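Local coordinates for protein halogenase (PDB 3E1T) that probably acts as the FAD-dependent halogenase CndH of chondrochloren biosynthesis in the myxobacterium Chondromyces crocatus, holding its flavin in a Rossmann-type fold, at residues Ala304-Asp309 with Arg353-Phe358; Pro310-Gly315 with Gln360-Phe365. All blocks are in the same frame, centred on the assembly; numbering follows the deposited sequence.

In the fold
Both contacts lay a stretch of the flavin-binding chain against the same helix, 340-368, and their centres are 9 Å apart. Residues 304-309 run directly on into 310-315, while 353-358 and 360-365 are neighbouring turns of the helix, so contact 2 continues contact 1 in the same direction along it. They meet where Val308 CG1 lies 3.7 Å from Leu362 CD1 and where Phe358 CE1 lies 3.4 Å from Ser314 CB. Each also reaches FAD: contact 1 through Phe307, and contact 2 through Pro310, Ser313 and Gly315. The helix therefore backs a continuous part of the flavin pocket wall.

Contact 1. Residues Ala304-Asp309 with Arg353-Phe358; sequences AACFVD and REYGNF. With FAD (flavin-adenine dinucleotide), chain C.
The short strand 306-307 and the residue after it lie beside helix 340-368, with the CA atoms of Val308 and Phe358, 7.3 Å apart, the nearest pair across the two segments. Cys306 and Val308 direct their CB atoms toward the helix and Phe307 directs its own away, so Cys306 and the following loop residue Val308 pack on the helix, while Phe307 between them turns to the cofactor. The Tyr355 ring carries most of the helix side. Cys306 CB sits over one face of this ring, 4.2 Å from its centroid and 28° off the normal, a CH-pi contact. The sulfur approaches obliquely, SG being 3.4 Å from Tyr355 CD1, in a sulfur-aromatic contact; a chi1 of 65° sets SG between the backbone N and the carbonyl carbon. Val308 CG2 crosses to the same ring, 3.5 Å from Tyr355 CE1. Polar linkage runs through one water, which donates to Phe307 O at 2.7 Å and is 2.6 Å from Tyr355 OH. Ser287 adds a weak hydrogen bond to Phe307 O, and Cys289 of strand 288-290 touches both Cys306 and Tyr355. On the far side, CG of Phe307 is anti to the backbone N (chi1 -178°), and the ring reaches the cofactor with CE1 3.4 Å from FAD C1' and CZ 3.6 Å from FAD C9. An alanine at Phe307 would probably open a gap beside the ribityl C1' and flavin C9, leaving that part of the flavin less firmly placed. With apolar atoms supplying the direct contacts, the chemistry implies a buried, mainly apolar seam between strand and helix, bridged by one water, with Phe307 facing the FAD pocket from the other side.

Contact 2. Residues Pro310-Gly315 with Gln360-Phe365; sequences PVFSSG and QFLVAF. With FAD (flavin-adenine dinucleotide), chain C.
Phe312 packs against three side chains of helix 340-368 from the corner of a type II beta turn, Pro310 to Ser313, which is closed by a hydrogen bond from Ser313 N to Pro310 O. Its CB is 4.2 Å from Leu362 CD2. With chi1 at -75°, CG is anti to the carbonyl carbon, and beyond it CD1 touches Leu362 CD2, which lies at the ring edge, and also Phe361 CE2. CE1 of Phe312 stands 3.4 Å above the plane of Phe365, over the ring centre, and is also 3.5 Å from Phe361 CE2. At the tip, Phe312 CZ meets both CZ and CE1 of Phe365. The Phe312-Phe365 pair is thus edge-to-face, with planes at 69°, whereas Phe312 and Phe361 meet obliquely at 56°. Trp83 stacks on Phe365, and Phe81 meets the rings of both Phe312 and Phe365, extending the aromatic cluster toward strand 75-82. Beside it, the side chains of Val311 and Leu362 lie alongside one another and point opposite ways, with Leu362 CD1 3.4 Å from Val311 O. Across the loop from this packing, Pro310 CB lies 3.6 Å from FAD C6, and Gly315 CA is 3.2 Å from FAD O3', where a side chain would collide with the ribityl C1'. Dispersion and ring quadrupole contacts, rather than direct hydrogen bonds, join loop to helix, so the loop 310-315, which also meets the flavin, is probably held to the helix by shape fit, shared between the aromatic cluster and the Val311-Leu362 contact.

Contact 1. Residues Ala304-Asp309 with Arg353-Phe358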
loop_
_atom_site.group_PDB
_atom_site.type_symbol
_atom_site.label_atom_id
_atom_site.label_comp_id
_atom_site.label_asym_id
_atom_site.label_seq_id
_atom_site.Cartn_x
_atom_site.Cartn_y
_atom_site.Cartn_z
ATOM N N ALA A 304 -5.920 -4.732 5.141
ATOM C CA ALA A 304 -7.126 -5.033 5.929
ATOM C C ALA A 304 -7.683 -3.763 6.547
ATOM O O ALA A 304 -8.894 -3.613 6.654
ATOM C CB ALA A 304 -6.810 -6.060 7.020
ATOM N N ALA A 305 -6.797 -2.858 6.969
ATOM C CA ALA A 305 -7.183 -1.593 7.581
ATOM C C ALA A 305 -7.512 -0.481 6.563
ATOM O O ALA A 305 -8.573 0.150 6.630
ATOM C CB ALA A 305 -6.087 -1.123 8.507
ATOM N N CYS A 306 -6.584 -0.215 5.648
ATOM C CA CYS A 306 -6.730 0.921 4.743
ATOM C C CYS A 306 -5.769 0.817 3.580
ATOM O O CYS A 306 -4.767 0.103 3.655
ATOM C CB CYS A 306 -6.513 2.250 5.488
ATOM S SG CYS A 306 -4.844 2.462 6.125
ATOM N N PHE A 307 -6.099 1.516 2.496
ATOM C CA PHE A 307 -5.220 1.628 1.330
ATOM C C PHE A 307 -5.561 2.918 0.555
ATOM O O PHE A 307 -6.729 3.293 0.464
ATOM C CB PHE A 307 -5.334 0.399 0.420
ATOM C CG PHE A 307 -4.411 0.444 -0.770
ATOM C CD1 PHE A 307 -3.028 0.353 -0.599
ATOM C CD2 PHE A 307 -4.922 0.624 -2.054
ATOM C CE1 PHE A 307 -2.177 0.421 -1.693
ATOM C CE2 PHE A 307 -4.081 0.699 -3.152
ATOM C CZ PHE A 307 -2.705 0.584 -2.971
ATOM N N VAL A 308 -4.541 3.596 0.026
ATOM C CA VAL A 308 -4.768 4.809 -0.788
ATOM C C VAL A 308 -4.898 4.519 -2.299
ATOM O O VAL A 308 -6.007 4.474 -2.818
ATOM C CB VAL A 308 -3.706 5.912 -0.539
ATOM C CG1 VAL A 308 -4.156 7.226 -1.219
ATOM C CG2 VAL A 308 -3.512 6.150 0.966
ATOM N N ASP A 309 -3.772 4.335 -2.992
ATOM C CA ASP A 309 -3.731 4.242 -4.457
ATOM C C ASP A 309 -2.293 3.889 -4.830
ATOM O O ASP A 309 -1.382 4.231 -4.093
ATOM C CB ASP A 309 -4.167 5.592 -5.092
ATOM C CG ASP A 309 -4.332 5.522 -6.601
ATOM O OD1 ASP A 309 -5.387 5.053 -7.086
ATOM O OD2 ASP A 309 -3.397 5.953 -7.318
ATOM N N ARG A 353 -1.853 8.990 10.667
ATOM C CA ARG A 353 -0.978 10.099 10.290
ATOM C C ARG A 353 -0.223 9.789 9.006
ATOM O O ARG A 353 -0.183 10.630 8.106
ATOM C CB ARG A 353 -0.008 10.460 11.414
ATOM C CG ARG A 353 -0.667 11.258 12.495
ATOM C CD ARG A 353 0.130 11.290 13.792
ATOM N NE ARG A 353 1.239 12.242 13.767
ATOM C CZ ARG A 353 1.117 13.564 13.880
ATOM N NH1 ARG A 353 -0.076 14.133 13.996
ATOM N NH2 ARG A 353 2.195 14.331 13.861
ATOM N N GLU A 354 0.352 8.587 8.916
ATOM C CA GLU A 354 1.117 8.201 7.738
ATOM C C GLU A 354 0.207 7.948 6.519
ATOM O O GLU A 354 0.542 8.350 5.398
ATOM C CB GLU A 354 2.007 6.987 8.035
ATOM C CG GLU A 354 2.946 6.575 6.888
ATOM C CD GLU A 354 4.149 7.531 6.661
ATOM O OE1 GLU A 354 4.326 8.540 7.391
ATOM O OE2 GLU A 354 4.929 7.250 5.732
ATOM N N TYR A 355 -0.924 7.282 6.749
ATOM C CA TYR A 355 -1.948 7.076 5.717
ATOM C C TYR A 355 -2.482 8.420 5.194
ATOM O O TYR A 355 -2.625 8.599 3.976
ATOM C CB TYR A 355 -3.096 6.208 6.260
ATOM C CG TYR A 355 -4.371 6.230 5.443
ATOM C CD1 TYR A 355 -4.535 5.391 4.331
ATOM C CD2 TYR A 355 -5.430 7.071 5.797
ATOM C CE1 TYR A 355 -5.730 5.412 3.583
ATOM C CE2 TYR A 355 -6.618 7.102 5.052
ATOM C CZ TYR A 355 -6.751 6.277 3.956
ATOM O OH TYR A 355 -7.920 6.307 3.252
ATOM N N GLY A 356 -2.772 9.334 6.120
ATOM C CA GLY A 356 -3.240 10.694 5.819
ATOM C C GLY A 356 -2.260 11.535 5.015
ATOM O O GLY A 356 -2.656 12.267 4.092
ATOM N N ASN A 357 -0.986 11.441 5.372
ATOM C CA ASN A 357 0.091 12.099 4.635
ATOM C C ASN A 357 0.127 11.683 3.163
ATOM O O ASN A 357 0.246 12.528 2.276
ATOM C CB ASN A 357 1.442 11.813 5.293
ATOM C CG ASN A 357 1.693 12.682 6.526
ATOM O OD1 ASN A 357 0.905 13.551 6.844
ATOM N ND2 ASN A 357 2.792 12.431 7.221
ATOM N N PHE A 358 0.032 10.386 2.909
ATOM C CA PHE A 358 -0.013 9.887 1.537
ATOM C C PHE A 358 -1.317 10.242 0.829
ATOM O O PHE A 358 -1.298 10.616 -0.351
ATOM C CB PHE A 358 0.236 8.383 1.488
ATOM C CG PHE A 358 1.687 8.012 1.456
ATOM C CD1 PHE A 358 2.390 8.016 0.239
ATOM C CD2 PHE A 358 2.361 7.670 2.621
ATOM C CE1 PHE A 358 3.737 7.686 0.185
ATOM C CE2 PHE A 358 3.718 7.332 2.578
ATOM C CZ PHE A 358 4.406 7.324 1.353
HETATM P PA FAD C . -1.495 -8.968 1.432
HETATM O O1A FAD C . -0.188 -8.763 0.713
HETATM O O2A FAD C . -2.706 -8.937 0.565
HETATM O O5B FAD C . -1.419 -10.410 2.157
HETATM C C5B FAD C . -2.477 -10.883 2.976
HETATM C C4B FAD C . -2.365 -12.404 3.121
HETATM O O4B FAD C . -3.468 -12.926 3.835
HETATM C C3B FAD C . -2.366 -13.089 1.759
HETATM O O3B FAD C . -1.212 -13.895 1.680
HETATM C C2B FAD C . -3.611 -13.952 1.749
HETATM O O2B FAD C . -3.338 -15.190 1.154
HETATM C C1B FAD C . -3.915 -14.112 3.227
HETATM N N9A FAD C . -5.336 -14.304 3.567
HETATM C C8A FAD C . -6.448 -13.731 3.004
HETATM N N7A FAD C . -7.535 -14.192 3.665
HETATM C C5A FAD C . -7.135 -15.036 4.647
HETATM C C6A FAD C . -7.817 -15.794 5.612
HETATM N N6A FAD C . -9.154 -15.879 5.619
HETATM N N1A FAD C . -7.091 -16.568 6.485
HETATM C C2A FAD C . -5.724 -16.637 6.406
HETATM N N3A FAD C . -5.066 -15.898 5.446
HETATM C C4A FAD C . -5.755 -15.110 4.590
HETATM N N1 FAD C . 2.276 -1.553 -2.888
HETATM C C2 FAD C . 3.606 -1.248 -2.972
HETATM O O2 FAD C . 4.252 -1.186 -1.928
HETATM N N3 FAD C . 4.175 -1.006 -4.210
HETATM C C4 FAD C . 3.412 -1.083 -5.371
HETATM O O4 FAD C . 3.920 -0.890 -6.477
HETATM C C4X FAD C . 2.058 -1.380 -5.281
HETATM N N5 FAD C . 1.267 -1.466 -6.411
HETATM C C5X FAD C . -0.075 -1.773 -6.293
HETATM C C6 FAD C . -0.889 -1.853 -7.428
HETATM C C7 FAD C . -2.251 -2.163 -7.296
HETATM C C7M FAD C . -3.149 -2.027 -8.493
HETATM C C8 FAD C . -2.804 -2.389 -6.029
HETATM C C8M FAD C . -4.296 -2.522 -5.824
HETATM C C9 FAD C . -1.986 -2.318 -4.907
HETATM C C9A FAD C . -0.627 -2.008 -5.027
HETATM N N10 FAD C . 0.163 -1.951 -3.894
HETATM C C10 FAD C . 1.498 -1.628 -4.016
HETATM C "C1'" FAD C . -0.403 -2.316 -2.533
HETATM C "C2'" FAD C . 0.011 -3.704 -2.031
HETATM O "O2'" FAD C . -0.555 -4.666 -2.897
HETATM C "C3'" FAD C . -0.505 -3.952 -0.605
HETATM O "O3'" FAD C . -0.489 -2.759 0.149
HETATM C "C4'" FAD C . 0.301 -4.965 0.207
HETATM O "O4'" FAD C . 0.263 -6.219 -0.436
HETATM C "C5'" FAD C . -0.308 -5.092 1.604
HETATM O "O5'" FAD C . 0.204 -6.232 2.239
HETATM P P FAD C . -0.644 -7.016 3.356
HETATM O O1P FAD C . 0.309 -7.830 4.205
HETATM O O2P FAD C . -1.402 -6.053 4.214
HETATM O O3P FAD C . -1.720 -7.863 2.554
HETATM O O HOH W 1 -8.144 5.564 0.749
#

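Contact 2. Residues Pro310-Gly315 with Gln360-Phe365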
loop_
_atom_site.group_PDB
_atom_site.type_symbol
_atom_site.label_atom_id
_atom_site.label_comp_id
_atom_site.label_asym_id
_atom_site.label_seq_id
_atom_site.Cartn_x
_atom_site.Cartn_y
_atom_site.Cartn_z
ATOM N N PRO A 310 -2.082 3.182 -5.951
ATOM C CA PRO A 310 -0.731 2.718 -6.292
ATOM C C PRO A 310 0.328 3.766 -6.671
ATOM O O PRO A 310 1.504 3.404 -6.749
ATOM C CB PRO A 310 -0.963 1.793 -7.502
ATOM C CG PRO A 310 -2.419 1.517 -7.527
ATOM C CD PRO A 310 -3.072 2.705 -6.927
ATOM N N VAL A 311 -0.044 5.022 -6.927
ATOM C CA VAL A 311 0.987 5.977 -7.338
ATOM C C VAL A 311 1.833 6.347 -6.125
ATOM O O VAL A 311 1.294 6.548 -5.032
ATOM C CB VAL A 311 0.436 7.216 -8.101
ATOM C CG1 VAL A 311 -0.513 8.019 -7.269
ATOM C CG2 VAL A 311 1.596 8.093 -8.601
ATOM N N PHE A 312 3.148 6.413 -6.336
ATOM C CA PHE A 312 4.157 6.542 -5.279
ATOM C C PHE A 312 4.344 5.327 -4.342
ATOM O O PHE A 312 5.090 5.400 -3.371
ATOM C CB PHE A 312 4.033 7.871 -4.512
ATOM C CG PHE A 312 4.538 9.056 -5.288
ATOM C CD1 PHE A 312 3.656 9.996 -5.803
ATOM C CD2 PHE A 312 5.902 9.210 -5.533
ATOM C CE1 PHE A 312 4.126 11.088 -6.538
ATOM C CE2 PHE A 312 6.380 10.296 -6.252
ATOM C CZ PHE A 312 5.486 11.241 -6.763
ATOM N N SER A 313 3.692 4.205 -4.666
ATOM C CA SER A 313 4.063 2.897 -4.111
ATOM C C SER A 313 4.156 2.850 -2.587
ATOM O O SER A 313 5.215 2.528 -2.038
ATOM C CB SER A 313 5.402 2.454 -4.693
ATOM O OG SER A 313 5.336 2.293 -6.098
ATOM N N SER A 314 3.068 3.176 -1.901
ATOM C CA SER A 314 3.111 3.243 -0.444
ATOM C C SER A 314 2.521 2.045 0.290
ATOM O O SER A 314 2.598 1.998 1.509
ATOM C CB SER A 314 2.423 4.511 0.040
ATOM O OG SER A 314 1.031 4.448 -0.197
ATOM N N GLY A 315 1.941 1.096 -0.448
ATOM C CA GLY A 315 1.171 0.000 0.142
ATOM C C GLY A 315 1.974 -0.872 1.094
ATOM O O GLY A 315 1.585 -1.062 2.257
ATOM N N GLN A 360 -3.367 12.794 1.337
ATOM C CA GLN A 360 -3.355 14.213 1.056
ATOM C C GLN A 360 -2.458 14.538 -0.113
ATOM O O GLN A 360 -2.851 15.284 -1.006
ATOM C CB GLN A 360 -2.898 14.988 2.291
ATOM C CG GLN A 360 -3.974 15.094 3.324
ATOM C CD GLN A 360 -5.053 16.043 2.886
ATOM O OE1 GLN A 360 -4.875 17.261 2.956
ATOM N NE2 GLN A 360 -6.173 15.507 2.426
ATOM N N PHE A 361 -1.256 13.974 -0.109
ATOM C CA PHE A 361 -0.306 14.254 -1.165
ATOM C C PHE A 361 -0.750 13.689 -2.510
ATOM O O PHE A 361 -0.500 14.309 -3.552
ATOM C CB PHE A 361 1.075 13.732 -0.802
ATOM C CG PHE A 361 2.086 13.907 -1.895
ATOM C CD1 PHE A 361 2.548 15.180 -2.235
ATOM C CD2 PHE A 361 2.556 12.817 -2.598
ATOM C CE1 PHE A 361 3.469 15.349 -3.262
ATOM C CE2 PHE A 361 3.477 12.976 -3.623
ATOM C CZ PHE A 361 3.939 14.245 -3.950
ATOM N N LEU A 362 -1.381 12.510 -2.499
ATOM C CA LEU A 362 -1.804 11.879 -3.749
ATOM C C LEU A 362 -2.978 12.598 -4.406
ATOM O O LEU A 362 -3.055 12.613 -5.629
ATOM C CB LEU A 362 -2.117 10.392 -3.579
ATOM C CG LEU A 362 -0.985 9.405 -3.221
ATOM C CD1 LEU A 362 -1.444 7.996 -3.576
ATOM C CD2 LEU A 362 0.342 9.689 -3.878
ATOM N N VAL A 363 -3.905 13.136 -3.605
ATOM C CA VAL A 363 -5.000 13.982 -4.116
ATOM C C VAL A 363 -4.360 15.168 -4.864
ATOM O O VAL A 363 -4.680 15.410 -6.030
ATOM C CB VAL A 363 -5.990 14.484 -2.991
ATOM C CG1 VAL A 363 -6.997 15.549 -3.542
ATOM C CG2 VAL A 363 -6.779 13.326 -2.364
ATOM N N ALA A 364 -3.432 15.878 -4.215
ATOM C CA ALA A 364 -2.742 17.002 -4.875
ATOM C C ALA A 364 -1.927 16.567 -6.110
ATOM O O ALA A 364 -1.879 17.297 -7.106
ATOM C CB ALA A 364 -1.869 17.794 -3.874
ATOM N N PHE A 365 -1.319 15.374 -6.057
ATOM C CA PHE A 365 -0.542 14.849 -7.182
ATOM C C PHE A 365 -1.414 14.502 -8.391
ATOM O O PHE A 365 -1.047 14.813 -9.532
ATOM C CB PHE A 365 0.305 13.637 -6.772
ATOM C CG PHE A 365 1.358 13.273 -7.779
ATOM C CD1 PHE A 365 2.478 14.088 -7.964
ATOM C CD2 PHE A 365 1.237 12.133 -8.553
ATOM C CE1 PHE A 365 3.452 13.757 -8.899
ATOM C CE2 PHE A 365 2.217 11.802 -9.482
ATOM C CZ PHE A 365 3.320 12.622 -9.653
HETATM P PA FAD C . -1.495 -8.968 1.432
HETATM O O1A FAD C . -0.188 -8.763 0.713
HETATM O O2A FAD C . -2.706 -8.937 0.565
HETATM O O5B FAD C . -1.419 -10.410 2.157
HETATM C C5B FAD C . -2.477 -10.883 2.976
HETATM C C4B FAD C . -2.365 -12.404 3.121
HETATM O O4B FAD C . -3.468 -12.926 3.835
HETATM C C3B FAD C . -2.366 -13.089 1.759
HETATM O O3B FAD C . -1.212 -13.895 1.680
HETATM C C2B FAD C . -3.611 -13.952 1.749
HETATM O O2B FAD C . -3.338 -15.190 1.154
HETATM C C1B FAD C . -3.915 -14.112 3.227
HETATM N N9A FAD C . -5.336 -14.304 3.567
HETATM C C8A FAD C . -6.448 -13.731 3.004
HETATM N N7A FAD C . -7.535 -14.192 3.665
HETATM C C5A FAD C . -7.135 -15.036 4.647
HETATM C C6A FAD C . -7.817 -15.794 5.612
HETATM N N6A FAD C . -9.154 -15.879 5.619
HETATM N N1A FAD C . -7.091 -16.568 6.485
HETATM C C2A FAD C . -5.724 -16.637 6.406
HETATM N N3A FAD C . -5.066 -15.898 5.446
HETATM C C4A FAD C . -5.755 -15.110 4.590
HETATM N N1 FAD C . 2.276 -1.553 -2.888
HETATM C C2 FAD C . 3.606 -1.248 -2.972
HETATM O O2 FAD C . 4.252 -1.186 -1.928
HETATM N N3 FAD C . 4.175 -1.006 -4.210
HETATM C C4 FAD C . 3.412 -1.083 -5.371
HETATM O O4 FAD C . 3.920 -0.890 -6.477
HETATM C C4X FAD C . 2.058 -1.380 -5.281
HETATM N N5 FAD C . 1.267 -1.466 -6.411
HETATM C C5X FAD C . -0.075 -1.773 -6.293
HETATM C C6 FAD C . -0.889 -1.853 -7.428
HETATM C C7 FAD C . -2.251 -2.163 -7.296
HETATM C C7M FAD C . -3.149 -2.027 -8.493
HETATM C C8 FAD C . -2.804 -2.389 -6.029
HETATM C C8M FAD C . -4.296 -2.522 -5.824
HETATM C C9 FAD C . -1.986 -2.318 -4.907
HETATM C C9A FAD C . -0.627 -2.008 -5.027
HETATM N N10 FAD C . 0.163 -1.951 -3.894
HETATM C C10 FAD C . 1.498 -1.628 -4.016
HETATM C "C1'" FAD C . -0.403 -2.316 -2.533
HETATM C "C2'" FAD C . 0.011 -3.704 -2.031
HETATM O "O2'" FAD C . -0.555 -4.666 -2.897
HETATM C "C3'" FAD C . -0.505 -3.952 -0.605
HETATM O "O3'" FAD C . -0.489 -2.759 0.149
HETATM C "C4'" FAD C . 0.301 -4.965 0.207
HETATM O "O4'" FAD C . 0.263 -6.219 -0.436
HETATM C "C5'" FAD C . -0.308 -5.092 1.604
HETATM O "O5'" FAD C . 0.204 -6.232 2.239
HETATM P P FAD C . -0.644 -7.016 3.356
HETATM O O1P FAD C . 0.309 -7.830 4.205
HETATM O O2P FAD C . -1.402 -6.053 4.214
HETATM O O3P FAD C . -1.720 -7.863 2.554
#